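CpuTA1 (Curtobacterium pusillum, PDB 5K3W) binds pyridoxal-5'-phosphate in a pocket of the class IV aminotransferase fold, in an assembly of two copies of the chain. Local coordinates at residues Val55-Ala60 / Gly172-Ser177; Leu147-Val152 / Gly192-Ile197; Leu154-Arg159 / Val196-Ser201; Ala205-Thr210 / Gln228-Gly233. All blocks are in the same frame, centred on the assembly; numbering follows the deposited sequence.

Contact 1 of 4, residues Val55-Ala60 / Gly172-Ser177; sequences VFETIA and GAKSLS. With PLP (pyridoxal-5'-phosphate), chain C.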
loop_
_atom_site.group_PDB
_atom_site.type_symbol
_atom_site.label_atom_id
_atom_site.label_comp_id
_atom_site.label_asym_id
_atom_site.label_seq_id
_atom_site.Cartn_x
_atom_site.Cartn_y
_atom_site.Cartn_z
ATOM N N VAL A 55 -2.992 -4.954 -7.661
ATOM C CA VAL A 55 -3.903 -5.842 -6.956
ATOM C C VAL A 55 -3.317 -7.253 -6.941
ATOM O O VAL A 55 -2.384 -7.573 -7.678
ATOM C CB VAL A 55 -5.314 -5.815 -7.585
ATOM C CG1 VAL A 55 -5.925 -4.429 -7.432
ATOM C CG2 VAL A 55 -5.247 -6.195 -9.045
ATOM N N PHE A 56 -3.858 -8.101 -6.071
ATOM C CA PHE A 56 -3.346 -9.459 -5.991
ATOM C C PHE A 56 -4.445 -10.403 -5.537
ATOM O O PHE A 56 -5.461 -9.979 -4.987
ATOM C CB PHE A 56 -2.148 -9.564 -5.036
ATOM C CG PHE A 56 -2.535 -9.610 -3.589
ATOM C CD1 PHE A 56 -2.823 -8.430 -2.900
ATOM C CD2 PHE A 56 -2.629 -10.835 -2.917
ATOM C CE1 PHE A 56 -3.194 -8.459 -1.567
ATOM C CE2 PHE A 56 -2.987 -10.881 -1.574
ATOM C CZ PHE A 56 -3.267 -9.687 -0.889
ATOM N N GLU A 57 -4.213 -11.695 -5.770
ATOM C CA GLU A 57 -5.037 -12.777 -5.238
ATOM C C GLU A 57 -4.130 -13.882 -4.719
ATOM O O GLU A 57 -3.074 -14.156 -5.303
ATOM C CB GLU A 57 -5.978 -13.369 -6.308
ATOM C CG GLU A 57 -7.170 -12.508 -6.640
ATOM C CD GLU A 57 -8.172 -12.493 -5.522
ATOM O OE1 GLU A 57 -8.226 -13.471 -4.739
ATOM O OE2 GLU A 57 -8.910 -11.492 -5.426
ATOM N N THR A 58 -4.550 -14.530 -3.638
ATOM C CA THR A 58 -3.864 -15.707 -3.122
ATOM C C THR A 58 -4.848 -16.868 -3.112
ATOM O O THR A 58 -5.950 -16.734 -2.571
ATOM C CB THR A 58 -3.311 -15.466 -1.719
ATOM O OG1 THR A 58 -2.468 -14.309 -1.742
ATOM C CG2 THR A 58 -2.480 -16.645 -1.296
ATOM N N ILE A 59 -4.446 -17.998 -3.702
ATOM C CA ILE A 59 -5.341 -19.117 -3.979
ATOM C C ILE A 59 -4.725 -20.409 -3.459
ATOM O O ILE A 59 -3.628 -20.791 -3.880
ATOM C CB ILE A 59 -5.632 -19.240 -5.477
ATOM C CG1 ILE A 59 -6.082 -17.884 -6.047
ATOM C CG2 ILE A 59 -6.648 -20.350 -5.715
ATOM C CD1 ILE A 59 -6.090 -17.806 -7.602
ATOM N N ALA A 60 -5.439 -21.098 -2.571
ATOM C CA ALA A 60 -4.980 -22.403 -2.114
ATOM C C ALA A 60 -5.045 -23.424 -3.249
ATOM O O ALA A 60 -5.993 -23.446 -4.047
ATOM C CB ALA A 60 -5.820 -22.882 -0.927
ATOM N N GLY A 172 -12.180 -2.254 0.287
ATOM C CA GLY A 172 -12.699 -3.448 -0.327
ATOM C C GLY A 172 -11.932 -3.915 -1.537
ATOM O O GLY A 172 -12.382 -4.852 -2.214
ATOM N N ALA A 173 -10.805 -3.277 -1.849
ATOM C CA ALA A 173 -9.905 -3.765 -2.884
ATOM C C ALA A 173 -8.790 -4.609 -2.261
ATOM O O ALA A 173 -8.290 -4.301 -1.177
ATOM C CB ALA A 173 -9.314 -2.594 -3.672
ATOM N N LYS A 174 -8.410 -5.686 -2.950
ATOM C CA LYS A 174 -7.285 -6.523 -2.523
ATOM C C LYS A 174 -6.032 -5.985 -3.200
ATOM O O LYS A 174 -5.593 -6.469 -4.250
ATOM C CB LYS A 174 -7.546 -7.973 -2.883
ATOM C CG LYS A 174 -6.935 -8.990 -1.961
ATOM C CD LYS A 174 -7.391 -10.379 -2.391
ATOM C CE LYS A 174 -6.618 -11.455 -1.670
ATOM N NZ LYS A 174 -6.619 -11.144 -0.250
ATOM N N SER A 175 -5.466 -4.934 -2.607
ATOM C CA SER A 175 -4.394 -4.195 -3.256
ATOM C C SER A 175 -3.045 -4.618 -2.690
ATOM O O SER A 175 -2.957 -5.377 -1.715
ATOM C CB SER A 175 -4.583 -2.679 -3.109
ATOM O OG SER A 175 -4.106 -2.186 -1.859
ATOM N N LEU A 176 -1.984 -4.126 -3.346
ATOM C CA LEU A 176 -0.622 -4.354 -2.897
ATOM C C LEU A 176 -0.232 -3.430 -1.765
ATOM O O LEU A 176 0.813 -3.652 -1.154
ATOM C CB LEU A 176 0.364 -4.181 -4.049
ATOM C CG LEU A 176 0.113 -5.120 -5.230
ATOM C CD1 LEU A 176 0.994 -4.753 -6.407
ATOM C CD2 LEU A 176 0.334 -6.580 -4.813
ATOM N N SER A 177 -1.041 -2.408 -1.480
ATOM C CA SER A 177 -0.712 -1.414 -0.457
ATOM C C SER A 177 -1.197 -1.899 0.911
ATOM O O SER A 177 -2.154 -1.380 1.497
ATOM C CB SER A 177 -1.308 -0.062 -0.822
ATOM O OG SER A 177 -0.598 0.525 -1.900
HETATM N N1 PLP C . -9.770 -9.697 3.948
HETATM C C2 PLP C . -8.603 -9.309 3.358
HETATM C C2A PLP C . -8.077 -7.898 3.544
HETATM C C3 PLP C . -7.908 -10.210 2.574
HETATM O O3 PLP C . -6.719 -9.769 1.973
HETATM C C4 PLP C . -8.396 -11.481 2.389
HETATM C C4A PLP C . -7.677 -12.520 1.572
HETATM C C5 PLP C . -9.558 -11.872 2.982
HETATM C C6 PLP C . -10.249 -10.961 3.763
HETATM C C5A PLP C . -10.071 -13.295 2.788
HETATM O O4P PLP C . -10.280 -13.621 1.426
HETATM P P PLP C . -10.124 -15.124 0.917
HETATM O O1P PLP C . -10.939 -16.065 1.775
HETATM O O2P PLP C . -8.677 -15.555 0.922
HETATM O O3P PLP C . -10.652 -15.229 -0.491
#

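Contact 2 of 4, residues Leu147-Val152 / Gly192-Ile197; sequences LGIRVV and GADDVI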
loop_
_atom_site.group_PDB
_atom_site.type_symbol
_atom_site.label_atom_id
_atom_site.label_comp_id
_atom_site.label_asym_id
_atom_site.label_seq_id
_atom_site.Cartn_x
_atom_site.Cartn_y
_atom_site.Cartn_z
ATOM N N LEU A 147 -6.167 -24.797 14.978
ATOM C CA LEU A 147 -6.723 -25.247 16.247
ATOM C C LEU A 147 -7.075 -24.109 17.197
ATOM O O LEU A 147 -7.833 -24.335 18.149
ATOM C CB LEU A 147 -5.750 -26.195 16.959
ATOM C CG LEU A 147 -5.278 -27.451 16.211
ATOM C CD1 LEU A 147 -4.391 -28.299 17.102
ATOM C CD2 LEU A 147 -6.443 -28.257 15.679
ATOM N N GLY A 148 -6.547 -22.906 16.968
ATOM C CA GLY A 148 -6.856 -21.767 17.814
ATOM C C GLY A 148 -5.895 -20.602 17.681
ATOM O O GLY A 148 -4.685 -20.809 17.550
ATOM N N ILE A 149 -6.429 -19.373 17.702
ATOM C CA ILE A 149 -5.646 -18.142 17.679
ATOM C C ILE A 149 -6.246 -17.164 18.682
ATOM O O ILE A 149 -7.455 -17.168 18.930
ATOM C CB ILE A 149 -5.617 -17.473 16.283
ATOM C CG1 ILE A 149 -7.033 -17.338 15.721
ATOM C CG2 ILE A 149 -4.710 -18.207 15.314
ATOM C CD1 ILE A 149 -7.099 -16.541 14.426
ATOM N N ARG A 150 -5.390 -16.318 19.255
ATOM C CA ARG A 150 -5.826 -15.167 20.033
ATOM C C ARG A 150 -5.897 -13.926 19.144
ATOM O O ARG A 150 -4.990 -13.662 18.347
ATOM C CB ARG A 150 -4.865 -14.911 21.197
ATOM C CG ARG A 150 -4.665 -16.100 22.122
ATOM C CD ARG A 150 -3.666 -15.792 23.251
ATOM N NE ARG A 150 -4.055 -14.661 24.096
ATOM C CZ ARG A 150 -4.900 -14.735 25.123
ATOM N NH1 ARG A 150 -5.475 -15.881 25.448
ATOM N NH2 ARG A 150 -5.189 -13.650 25.822
ATOM N N VAL A 151 -6.966 -13.151 19.298
ATOM C CA VAL A 151 -7.204 -12.012 18.426
ATOM C C VAL A 151 -7.492 -10.763 19.258
ATOM O O VAL A 151 -7.971 -10.838 20.392
ATOM C CB VAL A 151 -8.360 -12.317 17.435
ATOM C CG1 VAL A 151 -8.563 -11.165 16.451
ATOM C CG2 VAL A 151 -8.077 -13.616 16.682
ATOM N N VAL A 152 -7.208 -9.602 18.679
ATOM C CA VAL A 152 -7.511 -8.325 19.309
ATOM C C VAL A 152 -8.258 -7.466 18.305
ATOM O O VAL A 152 -8.101 -7.626 17.093
ATOM C CB VAL A 152 -6.235 -7.608 19.809
ATOM C CG1 VAL A 152 -5.547 -8.442 20.860
ATOM C CG2 VAL A 152 -5.275 -7.354 18.658
ATOM N N GLY A 192 0.592 -9.940 22.463
ATOM C CA GLY A 192 0.502 -11.382 22.618
ATOM C C GLY A 192 -0.668 -12.013 21.892
ATOM O O GLY A 192 -1.292 -12.940 22.418
ATOM N N ALA A 193 -0.982 -11.536 20.692
ATOM C CA ALA A 193 -2.071 -12.079 19.899
ATOM C C ALA A 193 -1.562 -12.488 18.526
ATOM O O ALA A 193 -0.492 -12.067 18.083
ATOM C CB ALA A 193 -3.213 -11.072 19.748
ATOM N N ASP A 194 -2.349 -13.323 17.857
ATOM C CA ASP A 194 -1.985 -13.860 16.555
ATOM C C ASP A 194 -2.548 -13.051 15.402
ATOM O O ASP A 194 -1.942 -13.021 14.329
ATOM C CB ASP A 194 -2.469 -15.308 16.433
ATOM C CG ASP A 194 -1.838 -16.224 17.475
ATOM O OD1 ASP A 194 -0.632 -16.559 17.317
ATOM O OD2 ASP A 194 -2.549 -16.612 18.442
ATOM N N ASP A 195 -3.687 -12.393 15.590
ATOM C CA ASP A 195 -4.360 -11.742 14.475
ATOM C C ASP A 195 -5.246 -10.615 14.998
ATOM O O ASP A 195 -5.271 -10.317 16.199
ATOM C CB ASP A 195 -5.168 -12.756 13.662
ATOM C CG ASP A 195 -5.081 -12.494 12.175
ATOM O OD1 ASP A 195 -5.070 -11.300 11.797
ATOM O OD2 ASP A 195 -5.001 -13.473 11.393
ATOM N N VAL A 196 -6.000 -10.015 14.076
ATOM C CA VAL A 196 -6.697 -8.752 14.275
ATOM C C VAL A 196 -8.075 -8.836 13.637
ATOM O O VAL A 196 -8.233 -9.368 12.533
ATOM C CB VAL A 196 -5.915 -7.573 13.651
ATOM C CG1 VAL A 196 -6.762 -6.285 13.654
ATOM C CG2 VAL A 196 -4.586 -7.365 14.355
ATOM N N ILE A 197 -9.074 -8.285 14.313
ATOM C CA ILE A 197 -10.321 -7.929 13.662
ATOM C C ILE A 197 -10.394 -6.413 13.652
ATOM O O ILE A 197 -10.282 -5.776 14.709
ATOM C CB ILE A 197 -11.537 -8.541 14.360
ATOM C CG1 ILE A 197 -11.616 -10.041 14.047
ATOM C CG2 ILE A 197 -12.798 -7.821 13.902
ATOM C CD1 ILE A 197 -12.331 -10.842 15.092
#

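Contact 3 of 4, residues Leu154-Arg159 / Val196-Ser201; sequences LDRGYR and VIFVSS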
loop_
_atom_site.group_PDB
_atom_site.type_symbol
_atom_site.label_atom_id
_atom_site.label_comp_id
_atom_site.label_asym_id
_atom_site.label_seq_id
_atom_site.Cartn_x
_atom_site.Cartn_y
_atom_site.Cartn_z
ATOM N N LEU A 154 -8.846 -3.791 16.606
ATOM C CA LEU A 154 -8.067 -2.597 16.292
ATOM C C LEU A 154 -8.891 -1.654 15.428
ATOM O O LEU A 154 -9.599 -2.079 14.506
ATOM C CB LEU A 154 -6.768 -2.921 15.556
ATOM C CG LEU A 154 -5.676 -3.697 16.292
ATOM C CD1 LEU A 154 -4.396 -3.719 15.453
ATOM C CD2 LEU A 154 -5.414 -3.135 17.695
ATOM N N ASP A 155 -8.789 -0.367 15.736
ATOM C CA ASP A 155 -9.513 0.628 14.973
ATOM C C ASP A 155 -8.944 0.711 13.557
ATOM O O ASP A 155 -7.734 0.861 13.365
ATOM C CB ASP A 155 -9.428 1.973 15.680
ATOM C CG ASP A 155 -9.791 3.118 14.775
ATOM O OD1 ASP A 155 -10.872 3.047 14.148
ATOM O OD2 ASP A 155 -8.982 4.071 14.671
ATOM N N ARG A 156 -9.816 0.574 12.566
ATOM C CA ARG A 156 -9.410 0.704 11.174
ATOM C C ARG A 156 -9.276 2.157 10.752
ATOM O O ARG A 156 -8.542 2.445 9.800
ATOM C CB ARG A 156 -10.417 -0.003 10.255
ATOM C CG ARG A 156 -10.047 -0.013 8.769
ATOM C CD ARG A 156 -8.929 -0.997 8.493
ATOM N NE ARG A 156 -8.388 -0.870 7.139
ATOM C CZ ARG A 156 -7.539 0.089 6.753
ATOM N NH1 ARG A 156 -7.139 1.016 7.617
ATOM N NH2 ARG A 156 -7.089 0.131 5.498
ATOM N N GLY A 157 -9.968 3.069 11.432
ATOM C CA GLY A 157 -9.955 4.473 11.080
ATOM C C GLY A 157 -11.023 4.894 10.092
ATOM O O GLY A 157 -11.274 6.093 9.952
ATOM N N TYR A 158 -11.656 3.959 9.395
ATOM C CA TYR A 158 -12.664 4.293 8.400
ATOM C C TYR A 158 -14.067 4.069 8.951
ATOM O O TYR A 158 -14.302 3.177 9.767
ATOM C CB TYR A 158 -12.483 3.454 7.134
ATOM C CG TYR A 158 -11.248 3.774 6.329
ATOM C CD1 TYR A 158 -10.763 5.073 6.252
ATOM C CD2 TYR A 158 -10.569 2.778 5.633
ATOM C CE1 TYR A 158 -9.640 5.377 5.502
ATOM C CE2 TYR A 158 -9.440 3.072 4.884
ATOM C CZ TYR A 158 -8.980 4.379 4.823
ATOM O OH TYR A 158 -7.859 4.686 4.085
ATOM N N ARG A 159 -14.998 4.900 8.503
ATOM C CA ARG A 159 -16.403 4.609 8.716
ATOM C C ARG A 159 -16.793 3.375 7.910
ATOM O O ARG A 159 -16.254 3.116 6.829
ATOM C CB ARG A 159 -17.271 5.802 8.302
ATOM C CG ARG A 159 -17.288 6.952 9.290
ATOM C CD ARG A 159 -18.132 8.118 8.786
ATOM N NE ARG A 159 -19.474 7.705 8.388
ATOM C CZ ARG A 159 -20.467 7.468 9.242
ATOM N NH1 ARG A 159 -21.659 7.087 8.797
ATOM N NH2 ARG A 159 -20.267 7.596 10.546
ATOM N N VAL A 196 -6.000 -10.015 14.076
ATOM C CA VAL A 196 -6.697 -8.752 14.275
ATOM C C VAL A 196 -8.075 -8.836 13.637
ATOM O O VAL A 196 -8.233 -9.368 12.533
ATOM C CB VAL A 196 -5.915 -7.573 13.651
ATOM C CG1 VAL A 196 -6.762 -6.285 13.654
ATOM C CG2 VAL A 196 -4.586 -7.365 14.355
ATOM N N ILE A 197 -9.074 -8.285 14.313
ATOM C CA ILE A 197 -10.321 -7.929 13.662
ATOM C C ILE A 197 -10.394 -6.413 13.652
ATOM O O ILE A 197 -10.282 -5.776 14.709
ATOM C CB ILE A 197 -11.537 -8.541 14.360
ATOM C CG1 ILE A 197 -11.616 -10.041 14.047
ATOM C CG2 ILE A 197 -12.798 -7.821 13.902
ATOM C CD1 ILE A 197 -12.331 -10.842 15.092
ATOM N N PHE A 198 -10.543 -5.839 12.458
ATOM C CA PHE A 198 -10.729 -4.405 12.316
ATOM C C PHE A 198 -12.145 -4.001 12.696
ATOM O O PHE A 198 -13.118 -4.685 12.364
ATOM C CB PHE A 198 -10.436 -3.958 10.883
ATOM C CG PHE A 198 -8.976 -3.841 10.573
ATOM C CD1 PHE A 198 -8.138 -3.114 11.402
ATOM C CD2 PHE A 198 -8.431 -4.478 9.459
ATOM C CE1 PHE A 198 -6.790 -3.012 11.115
ATOM C CE2 PHE A 198 -7.078 -4.374 9.170
ATOM C CZ PHE A 198 -6.262 -3.640 9.992
ATOM N N VAL A 199 -12.243 -2.874 13.393
ATOM C CA VAL A 199 -13.496 -2.241 13.781
ATOM C C VAL A 199 -13.505 -0.838 13.192
ATOM O O VAL A 199 -12.498 -0.122 13.267
ATOM C CB VAL A 199 -13.632 -2.194 15.319
ATOM C CG1 VAL A 199 -14.856 -1.366 15.748
ATOM C CG2 VAL A 199 -13.674 -3.621 15.881
ATOM N N SER A 200 -14.630 -0.443 12.607
ATOM C CA SER A 200 -14.675 0.851 11.950
ATOM C C SER A 200 -14.779 1.975 12.978
ATOM O O SER A 200 -15.038 1.744 14.164
ATOM C CB SER A 200 -15.844 0.915 10.977
ATOM O OG SER A 200 -17.070 0.861 11.682
ATOM N N SER A 201 -14.560 3.209 12.499
ATOM C CA SER A 201 -14.738 4.406 13.326
ATOM C C SER A 201 -16.065 4.386 14.057
ATOM O O SER A 201 -16.134 4.723 15.245
ATOM C CB SER A 201 -14.671 5.680 12.475
ATOM O OG SER A 201 -13.477 5.746 11.721
#

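Contact 4 of 4, residues Ala205-Thr210 / Gln228-Gly233; sequences ALEGPT and QGILAG. With PLP (pyridoxal-5'-phosphate), chain C.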
loop_
_atom_site.group_PDB
_atom_site.type_symbol
_atom_site.label_atom_id
_atom_site.label_comp_id
_atom_site.label_asym_id
_atom_site.label_seq_id
_atom_site.Cartn_x
_atom_site.Cartn_y
_atom_site.Cartn_z
ATOM N N ALA A 205 -17.803 -4.188 13.341
ATOM C CA ALA A 205 -16.855 -5.232 12.990
ATOM C C ALA A 205 -16.708 -5.286 11.480
ATOM O O ALA A 205 -17.705 -5.294 10.754
ATOM C CB ALA A 205 -17.327 -6.583 13.534
ATOM N N LEU A 206 -15.460 -5.298 11.006
ATOM C CA LEU A 206 -15.196 -5.279 9.571
ATOM C C LEU A 206 -14.621 -6.598 9.077
ATOM O O LEU A 206 -15.341 -7.424 8.516
ATOM C CB LEU A 206 -14.246 -4.137 9.215
ATOM C CG LEU A 206 -14.768 -2.707 9.390
ATOM C CD1 LEU A 206 -13.687 -1.722 8.989
ATOM C CD2 LEU A 206 -16.052 -2.456 8.579
ATOM N N GLU A 207 -13.326 -6.796 9.260
ATOM C CA GLU A 207 -12.613 -7.952 8.724
ATOM C C GLU A 207 -11.242 -7.990 9.391
ATOM O O GLU A 207 -10.889 -7.110 10.183
ATOM C CB GLU A 207 -12.483 -7.881 7.197
ATOM C CG GLU A 207 -11.347 -6.977 6.667
ATOM C CD GLU A 207 -11.459 -6.699 5.153
ATOM O OE1 GLU A 207 -11.882 -7.617 4.410
ATOM O OE2 GLU A 207 -11.143 -5.561 4.706
ATOM N N GLY A 208 -10.479 -9.022 9.073
ATOM C CA GLY A 208 -9.093 -9.082 9.456
ATOM C C GLY A 208 -8.227 -8.493 8.364
ATOM O O GLY A 208 -8.667 -8.297 7.230
ATOM N N PRO A 209 -6.978 -8.177 8.688
ATOM C CA PRO A 209 -6.083 -7.648 7.654
ATOM C C PRO A 209 -5.860 -8.624 6.519
ATOM O O PRO A 209 -5.437 -8.206 5.433
ATOM C CB PRO A 209 -4.784 -7.365 8.422
ATOM C CG PRO A 209 -4.859 -8.238 9.610
ATOM C CD PRO A 209 -6.309 -8.317 9.986
ATOM N N THR A 210 -6.129 -9.918 6.729
ATOM C CA THR A 210 -5.976 -10.885 5.647
ATOM C C THR A 210 -7.105 -11.902 5.590
ATOM O O THR A 210 -6.941 -12.940 4.944
ATOM C CB THR A 210 -4.664 -11.665 5.777
ATOM O OG1 THR A 210 -4.611 -12.280 7.075
ATOM C CG2 THR A 210 -3.470 -10.744 5.591
ATOM N N GLN A 228 -19.304 -3.026 3.311
ATOM C CA GLN A 228 -18.712 -2.199 4.355
ATOM C C GLN A 228 -17.231 -1.920 4.103
ATOM O O GLN A 228 -16.455 -1.756 5.051
ATOM C CB GLN A 228 -18.897 -2.867 5.721
ATOM C CG GLN A 228 -20.332 -2.828 6.240
ATOM C CD GLN A 228 -20.538 -3.707 7.465
ATOM O OE1 GLN A 228 -20.553 -3.228 8.604
ATOM N NE2 GLN A 228 -20.702 -5.001 7.234
ATOM N N GLY A 229 -16.826 -1.849 2.840
ATOM C CA GLY A 229 -15.431 -1.573 2.542
ATOM C C GLY A 229 -14.498 -2.700 2.931
ATOM O O GLY A 229 -13.401 -2.441 3.436
ATOM N N ILE A 230 -14.912 -3.949 2.691
ATOM C CA ILE A 230 -14.168 -5.153 3.023
ATOM C C ILE A 230 -14.218 -6.076 1.811
ATOM O O ILE A 230 -15.005 -5.877 0.883
ATOM C CB ILE A 230 -14.752 -5.881 4.254
ATOM C CG1 ILE A 230 -16.108 -6.502 3.891
ATOM C CG2 ILE A 230 -14.898 -4.927 5.426
ATOM C CD1 ILE A 230 -16.732 -7.330 4.978
ATOM N N LEU A 231 -13.394 -7.121 1.850
ATOM C CA LEU A 231 -13.408 -8.124 0.796
ATOM C C LEU A 231 -14.568 -9.091 0.990
ATOM O O LEU A 231 -14.930 -9.429 2.118
ATOM C CB LEU A 231 -12.095 -8.908 0.773
ATOM C CG LEU A 231 -10.932 -8.361 -0.057
ATOM C CD1 LEU A 231 -10.526 -6.978 0.367
ATOM C CD2 LEU A 231 -9.765 -9.288 0.103
ATOM N N ALA A 232 -15.165 -9.516 -0.120
ATOM C CA ALA A 232 -16.035 -10.685 -0.113
ATOM C C ALA A 232 -15.116 -11.887 -0.189
ATOM O O ALA A 232 -14.463 -12.105 -1.212
ATOM C CB ALA A 232 -17.016 -10.666 -1.283
ATOM N N GLY A 233 -15.011 -12.634 0.906
ATOM C CA GLY A 233 -14.035 -13.706 0.966
ATOM C C GLY A 233 -14.509 -14.942 0.218
ATOM O O GLY A 233 -15.654 -15.377 0.344
HETATM N N1 PLP C . -9.770 -9.697 3.948
HETATM C C2 PLP C . -8.603 -9.309 3.358
HETATM C C2A PLP C . -8.077 -7.898 3.544
HETATM C C3 PLP C . -7.908 -10.210 2.574
HETATM O O3 PLP C . -6.719 -9.769 1.973
HETATM C C4 PLP C . -8.396 -11.481 2.389
HETATM C C4A PLP C . -7.677 -12.520 1.572
HETATM C C5 PLP C . -9.558 -11.872 2.982
HETATM C C6 PLP C . -10.249 -10.961 3.763
HETATM C C5A PLP C . -10.071 -13.295 2.788
HETATM O O4P PLP C . -10.280 -13.621 1.426
HETATM P P PLP C . -10.124 -15.124 0.917
HETATM O O1P PLP C . -10.939 -16.065 1.775
HETATM O O2P PLP C . -8.677 -15.555 0.922
HETATM O O3P PLP C . -10.652 -15.229 -0.491
HETATM O O HOH W 1 -20.094 -5.055 10.277
#

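Contact 1 of 4, residues Val55-Ala60 / Gly172-Ser177
Val55 and Ser175 bring their backbones together in a single beta bridge, CA to CA 4.1 Å, where the loop 172-177 runs across strand 54-62 with the touching parts directed 108° apart. The strand belongs to the antiparallel sheet of a class IV aminotransferase fold, and the loop carries Lys174 into the pyridoxal-5'-phosphate pocket. One hydrogen bond ties the backbones: Phe56 N donates to Lys174 O at 3.0 Å. The same oxygen receives a CA-H...O contact from Val55 CA at 3.3 Å, so that Lys174 O faces both the N-H of Phe56 and the CA of Val55. Lysine fits here because its stem is apolar while its tip is an amine. The stem crosses the Phe56 side chain at about a right angle, with Lys174 CG over one ring face, offset toward the rim and 4.1 Å from the centroid. Farther along, Lys174 CE meets Phe56 CE2 at 3.7 Å, and NZ ends beside PLP C4A and O3, although its modelled distance to C4A is too short to be trusted. Phe56 has CG between the backbone N and the carbonyl carbon (chi1 79°), which brings the ring against this stem; Ser175 O lies at the ring edge, 3.1 Å from Phe56 CE1. Glu57 also crosses the lysine, OE2 lying 3.6 Å from Lys174 CD, but its carboxylate is held by His72 and Arg75. Within the loop, Ser175 OG accepts from Ser177 N in an ST turn. Leu176 adds an apolar touch, its CD2 resting 3.9 Å from Phe56 CB.

Contact 2 of 4, residues Leu147-Val152 / Gly192-Ile197
Asp194 and Ile149 lie against each other obliquely, CB to CB 3.8 Å, with the carboxylate of Asp194 alongside the backbone of the neighbouring strand. Asp194 OD2 presents its anti lone pair to Arg150 N at 3.0 Å, in a nearly straight bond with 165° at the hydrogen. Asp194 N in turn donates to Arg150 O at 2.7 Å, so that one residue grips both the N-H and the C=O of Arg150; a weak bond from Asp195 N reaches the same oxygen. Beyond this point strands 149-155 and 195-199 pair in parallel, Val151 with Asp195 and Val152 with Val196, through Val152 N to Asp195 O and Ile197 N to Val152 O. The valines project to opposite faces. Val151 turns CG1 anti to its backbone N (chi1 -176°), beside the carbonyl carbon, and meets Ile197 CD1 at 4.0 Å next to Leu281. On the other face Val152 CG1 touches Ala193 CB at 3.7 Å, and Ala188 of helix 179-190 packs over both; small alanines let the helix come close. This is a beta-alpha-beta crossover, and Gly192, with positive phi, is the C-prime residue of the Schellman motif that ends its helix. Arg150 sends its guanidinium past Gly192 O, which lies near its edge, to a salt bridge with Asp283. Asp195 OD1 accepts from Val196 N at 2.8 Å while OD2 pairs with Arg273. The two carboxylates differ in setting: the exposed Asp194 spends OD2 on a backbone N-H, whereas the buried Asp195 faces Arg273, a positive partner that would probably favour its ionised form.

Contact 3 of 4, residues Leu154-Arg159 / Val196-Ser201
Arg156 lays its CD over the centre of one face of the Phe198 ring, 3.5 Å from the centroid and 12° off the normal, at the tightly packed end of this contact. CG anti to the backbone N (chi1 -176°), followed by a bend at chi2, carries the aliphatic part of the arginine over the ring; its CZ is far enough away that any cation-pi attraction is weak. The opposite ring face has Val196 CG1 4.1 Å above its plane, offset toward the rim, while Leu154 O lies at the ring edge. Leu154 crosses Val196 at about a right angle, CD1 to CG2 3.8 Å, and both meet helix 179-190, Leu154 at Ala184 and Val196 at Ala188. Branched aliphatic groups beside a flat ring make this side compact. The backbones beneath are parallel strands of a mixed sheet, with Leu154 opposite Phe198 and Asp155 opposite Val199; Arg156 N closes the pairing on Val199 O, 2.9 Å and almost straight at 175°. Beyond that bond the chains are held more sparsely. Asp155 OD1 takes Gly157 N at 2.9 Å from above its carboxylate plane, an Asx turn, and glycine suits position 157, whose own phi is positive. Ser201 N then reaches Tyr158 O at 2.7 Å, again from above the carbonyl plane. Tyr158 stacks on Tyr158 of the second subunit, whose Ser166 and Trp168 bond to Asp155. Solvent lies at the far end, where Ser201 is exposed and Arg159, whose CG is 4.3 Å from Ser201 CB, turns away to a salt bridge with Asp161.

Contact 4 of 4, residues Ala205-Thr210 / Gln228-Gly233
The side chains of Glu207 and Ile230 lie alongside each other and run in opposing senses. The glutamate CB points toward the loop 228-233, with CG between the backbone N and the carbonyl carbon (chi1 81°), and beyond CG the chain is extended. CG comes within 4.2 Å of PLP N1. CD lies 3.5 Å from Ile230 CB, so the branched isoleucine lines the flank of the carboxylate. OE2 rests 3.5 Å from Ile230 CA. OE1 has two polar neighbours: Leu231 N donates to it at 3.0 Å, 165° at the hydrogen, from the syn side and 24° out of the carboxylate plane, and PLP N1 is also 3.0 Å from it. A carboxylate beside the pyridine nitrogen is a feature of the class IV aminotransferase fold, and glutamate is long enough to reach it from this loop. The backbone bond at Leu231 is thus a second-shell restraint on that oxygen. Leu231 itself covers one face of the cofactor ring, CD2 lying 3.2 Å from PLP C3, while Thr210 O approaches from the opposite face, 3.3 Å from PLP C4. Leu206 CB packs on Ile230 CG2 at 3.9 Å, an apolar contact made by the residue just before the glutamate. Gly233 forms the N-cap of helix 234-245, whose first residues, Thr234 and Thr235, hydrogen-bond to PLP through their hydroxyls.

Contacts 2 and 3 are successive parts of one parallel pair, strands 149-155 and 195-199, with centres 16 Å apart and Val196 and Ile197 in common. Contact 4 follows later in the chain, yet its loop 205-210 returns to the same edge strand: Phe198 N and O probably bond to Glu207 O and Leu206 N. Contact 1 draws on the separate antiparallel sheet, and its segments alternate along the chain with those of contacts 2 and 3. Its centre lies 12 Å from that of contact 4, which it meets at Lys174 and Leu231. Contacts 1 and 4 both touch PLP, so the cofactor pocket is lined by loops 172-177, 205-210 and 228-233, while contacts 1 and 3 reach the second subunit.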